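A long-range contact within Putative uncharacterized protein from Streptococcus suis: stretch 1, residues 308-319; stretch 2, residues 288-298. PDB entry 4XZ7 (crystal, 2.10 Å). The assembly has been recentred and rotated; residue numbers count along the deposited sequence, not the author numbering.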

# COMPACT_ATOMS: atom_id res chain seq x y z
N THR B 308 -16.08 30.90 -10.56
CA THR B 308 -15.69 29.51 -10.76
C THR B 308 -14.72 29.41 -11.94
O THR B 308 -15.03 29.84 -13.06
CB THR B 308 -16.89 28.59 -10.99
OG1 THR B 308 -17.92 28.92 -10.06
CG2 THR B 308 -16.49 27.13 -10.81
N ILE B 309 -13.54 28.87 -11.66
CA ILE B 309 -12.51 28.63 -12.65
C ILE B 309 -12.23 27.13 -12.78
O ILE B 309 -11.75 26.49 -11.83
CB ILE B 309 -11.20 29.35 -12.29
CG1 ILE B 309 -11.47 30.83 -12.07
CG2 ILE B 309 -10.15 29.11 -13.37
CD1 ILE B 309 -11.90 31.56 -13.35
N ASP B 310 -12.59 26.58 -13.95
CA ASP B 310 -12.33 25.18 -14.31
C ASP B 310 -11.02 25.08 -15.08
O ASP B 310 -10.94 25.50 -16.24
CB ASP B 310 -13.47 24.63 -15.18
CG ASP B 310 -13.47 23.11 -15.27
OD1 ASP B 310 -14.53 22.55 -15.60
OD2 ASP B 310 -12.42 22.46 -15.00
N GLY B 311 -9.98 24.54 -14.44
CA GLY B 311 -8.66 24.49 -15.04
C GLY B 311 -8.51 23.30 -15.97
O GLY B 311 -7.45 23.10 -16.57
N THR B 312 -9.57 22.51 -16.08
CA THR B 312 -9.54 21.35 -16.96
C THR B 312 -10.75 21.36 -17.90
O THR B 312 -11.53 20.41 -17.95
CB THR B 312 -9.49 20.03 -16.14
OG1 THR B 312 -10.57 20.01 -15.20
CG2 THR B 312 -8.19 19.94 -15.34
N GLY B 313 -10.89 22.45 -18.65
CA GLY B 313 -12.05 22.65 -19.49
C GLY B 313 -12.03 21.95 -20.84
O GLY B 313 -12.80 22.32 -21.72
N PHE B 314 -11.18 20.94 -20.97
CA PHE B 314 -10.95 20.23 -22.24
C PHE B 314 -11.44 18.78 -22.22
O PHE B 314 -11.28 18.05 -23.20
CB PHE B 314 -9.45 20.24 -22.57
CG PHE B 314 -8.59 19.89 -21.39
CD1 PHE B 314 -8.56 18.60 -20.89
CD2 PHE B 314 -7.83 20.86 -20.76
CE1 PHE B 314 -7.80 18.29 -19.80
CE2 PHE B 314 -7.05 20.55 -19.67
CZ PHE B 314 -7.04 19.27 -19.18
N ILE B 315 -12.01 18.36 -21.10
CA ILE B 315 -12.42 16.97 -20.93
C ILE B 315 -13.62 16.55 -21.78
O ILE B 315 -13.62 15.49 -22.40
CB ILE B 315 -12.76 16.69 -19.47
CG1 ILE B 315 -11.52 16.91 -18.62
CG2 ILE B 315 -13.32 15.28 -19.30
CD1 ILE B 315 -11.80 17.03 -17.15
N THR B 316 -14.63 17.40 -21.82
CA THR B 316 -15.91 17.00 -22.38
C THR B 316 -16.06 17.33 -23.87
O THR B 316 -16.08 18.49 -24.24
CB THR B 316 -17.07 17.66 -21.61
OG1 THR B 316 -16.98 17.31 -20.22
CG2 THR B 316 -18.38 17.20 -22.17
N GLY B 317 -16.18 16.30 -24.70
CA GLY B 317 -16.42 16.48 -26.12
C GLY B 317 -17.77 17.11 -26.47
O GLY B 317 -17.93 17.70 -27.54
N ASN B 318 -18.74 17.00 -25.57
CA ASN B 318 -20.10 17.46 -25.87
C ASN B 318 -20.41 18.84 -25.29
O ASN B 318 -20.10 19.12 -24.13
CB ASN B 318 -21.13 16.44 -25.37
CG ASN B 318 -21.27 15.26 -26.31
OD1 ASN B 318 -22.13 15.26 -27.20
ND2 ASN B 318 -20.43 14.25 -26.13
N LYS B 319 -21.03 19.68 -26.11
CA LYS B 319 -21.30 21.06 -25.72
C LYS B 319 -22.69 21.20 -25.11
O LYS B 319 -23.55 20.33 -25.30
CB LYS B 319 -21.15 21.98 -26.92
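Stretch 2 (288-298) KNAEGVPHATA

The strongest polar interactions of this contact fall into two groups, a short antiparallel backbone pairing and a histidine–carboxylate bond just beyond it. In the pairing, Ile309 N donates to Ala298 O at 2.8 Å with an N-H...acceptor angle of 173°, and Ala298 N donates back to Ile309 O at 3.0 Å and 154°. This reciprocal exchange, with Ile309 CA and Ala298 CA 5.2 Å apart, identifies a hydrogen-bonded antiparallel pair, so stretch 2 runs opposite to stretch 1 here. The side chains of Ile309 and Ala298 lie on the same face of the sheet. A CA-H...O contact extends the pairing, with Thr308 CA 3.6 Å from Ala298 O.

Stretch 1 leaves its strand after Ile309, whereas stretch 2 is extended from Pro294 through Ala298, and across this divergence side chains replace backbone bonding. His295, with chi1 in the t well, points its CA-to-CB bond toward stretch 1 and donates from NE2 to Asp310 OD2 at 3.0 Å. The angle of 175° is nearly linear, and OD2 lies at the ring edge near its plane, where an N-H is directed. The same OD2 accepts from Thr312 N at 3.0 Å and 155°, so one carboxylate oxygen ties the loop of stretch 1 to itself and to the histidine. Thr312 OG1 is also at the ring edge, 3.2 Å from His295 CE1. A water links the stretches nearby: it donates to Ala296 O at 2.7 Å and accepts from Thr312 OG1 at 2.9 Å.

Packing contacts lie next to these bonds. Ile315 CD1 approaches His295 CE1 obliquely at 3.7 Å. Thr297 points toward stretch 1 and fits beside the strand end: its CB is 3.4 Å from Ile309 O, its CG2 3.8 Å from Asp310 CG, and its OG1 3.2 Å from Thr308 CG2. That OG1 is buried without a polar partner in the model.

Farther out, Asn289 to Gly292 form a type I turn, with Gly292 N bonded to Asn289 O at 3.1 Å. Gly292 has a phi of 83°, at which a CB would be jammed against the preceding carbonyl oxygen. From this turn Glu291 reaches the later part of stretch 1, its CG lying 3.4 Å from Thr316 CG2 and its OE2 3.6 Å from Asn318 CB. Asn289 ND2 stands 3.6 Å from Thr316 OG1. With the CA atoms of Thr316 and Glu291 7.9 Å apart, side chains bridge this looser end. Together the stretches bury 473 Å², summed over both sides.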

# COMPACT_ATOMS: atom_id res chain seq x y z
N LYS B 288 -20.60 18.77 -9.93
CA LYS B 288 -20.72 17.85 -11.04
C LYS B 288 -20.56 18.53 -12.39
O LYS B 288 -20.94 19.69 -12.57
CB LYS B 288 -22.05 17.10 -10.98
CG LYS B 288 -22.09 16.11 -9.83
CD LYS B 288 -23.26 15.16 -9.91
CE LYS B 288 -23.19 14.15 -8.77
NZ LYS B 288 -24.20 13.07 -8.93
N ASN B 289 -19.97 17.77 -13.32
CA ASN B 289 -19.88 18.11 -14.74
C ASN B 289 -21.17 18.62 -15.32
O ASN B 289 -22.23 18.37 -14.77
CB ASN B 289 -19.49 16.88 -15.57
CG ASN B 289 -18.26 17.10 -16.37
OD1 ASN B 289 -17.78 18.23 -16.48
ND2 ASN B 289 -17.72 16.03 -16.95
N ALA B 290 -21.06 19.28 -16.47
CA ALA B 290 -22.23 19.57 -17.27
C ALA B 290 -22.76 18.27 -17.89
O ALA B 290 -23.86 18.25 -18.44
CB ALA B 290 -21.91 20.60 -18.35
N GLU B 291 -21.99 17.19 -17.77
CA GLU B 291 -22.44 15.85 -18.15
C GLU B 291 -22.83 14.98 -16.95
O GLU B 291 -22.95 13.77 -17.07
CB GLU B 291 -21.36 15.12 -18.95
CG GLU B 291 -20.80 15.89 -20.13
CD GLU B 291 -21.75 15.93 -21.32
OE1 GLU B 291 -22.28 14.87 -21.71
OE2 GLU B 291 -21.96 17.04 -21.88
N GLY B 292 -22.99 15.59 -15.78
CA GLY B 292 -23.37 14.83 -14.60
C GLY B 292 -22.27 14.11 -13.84
O GLY B 292 -22.53 13.53 -12.78
N VAL B 293 -21.03 14.15 -14.33
CA VAL B 293 -19.97 13.42 -13.63
C VAL B 293 -19.27 14.30 -12.58
O VAL B 293 -19.13 15.51 -12.77
CB VAL B 293 -18.93 12.80 -14.63
CG1 VAL B 293 -19.28 13.13 -16.06
CG2 VAL B 293 -17.50 13.20 -14.29
N PRO B 294 -18.86 13.69 -11.46
CA PRO B 294 -18.28 14.47 -10.37
C PRO B 294 -17.01 15.22 -10.81
O PRO B 294 -16.17 14.66 -11.52
CB PRO B 294 -17.97 13.41 -9.30
CG PRO B 294 -18.88 12.23 -9.66
CD PRO B 294 -18.88 12.25 -11.15
N HIS B 295 -16.88 16.48 -10.41
CA HIS B 295 -15.80 17.30 -10.89
C HIS B 295 -15.34 18.26 -9.80
O HIS B 295 -15.98 18.38 -8.74
CB HIS B 295 -16.24 18.07 -12.15
CG HIS B 295 -15.11 18.67 -12.93
ND1 HIS B 295 -14.12 17.91 -13.51
CD2 HIS B 295 -14.82 19.96 -13.22
CE1 HIS B 295 -13.27 18.71 -14.14
NE2 HIS B 295 -13.67 19.96 -13.97
N ALA B 296 -14.21 18.92 -10.05
CA ALA B 296 -13.66 19.89 -9.10
C ALA B 296 -13.08 21.09 -9.82
O ALA B 296 -12.55 20.97 -10.92
CB ALA B 296 -12.59 19.23 -8.24
N THR B 297 -13.22 22.26 -9.19
CA THR B 297 -12.76 23.51 -9.78
C THR B 297 -12.22 24.41 -8.67
O THR B 297 -12.36 24.07 -7.49
CB THR B 297 -13.91 24.26 -10.52
OG1 THR B 297 -14.96 24.56 -9.58
CG2 THR B 297 -14.48 23.44 -11.67
N ALA B 298 -11.63 25.55 -9.02
CA ALA B 298 -11.31 26.54 -7.99
C ALA B 298 -12.35 27.65 -7.99
O ALA B 298 -12.95 27.95 -9.03
CB ALA B 298 -9.93 27.13 -8.19
O HOH W 1 -10.51 21.45 -12.64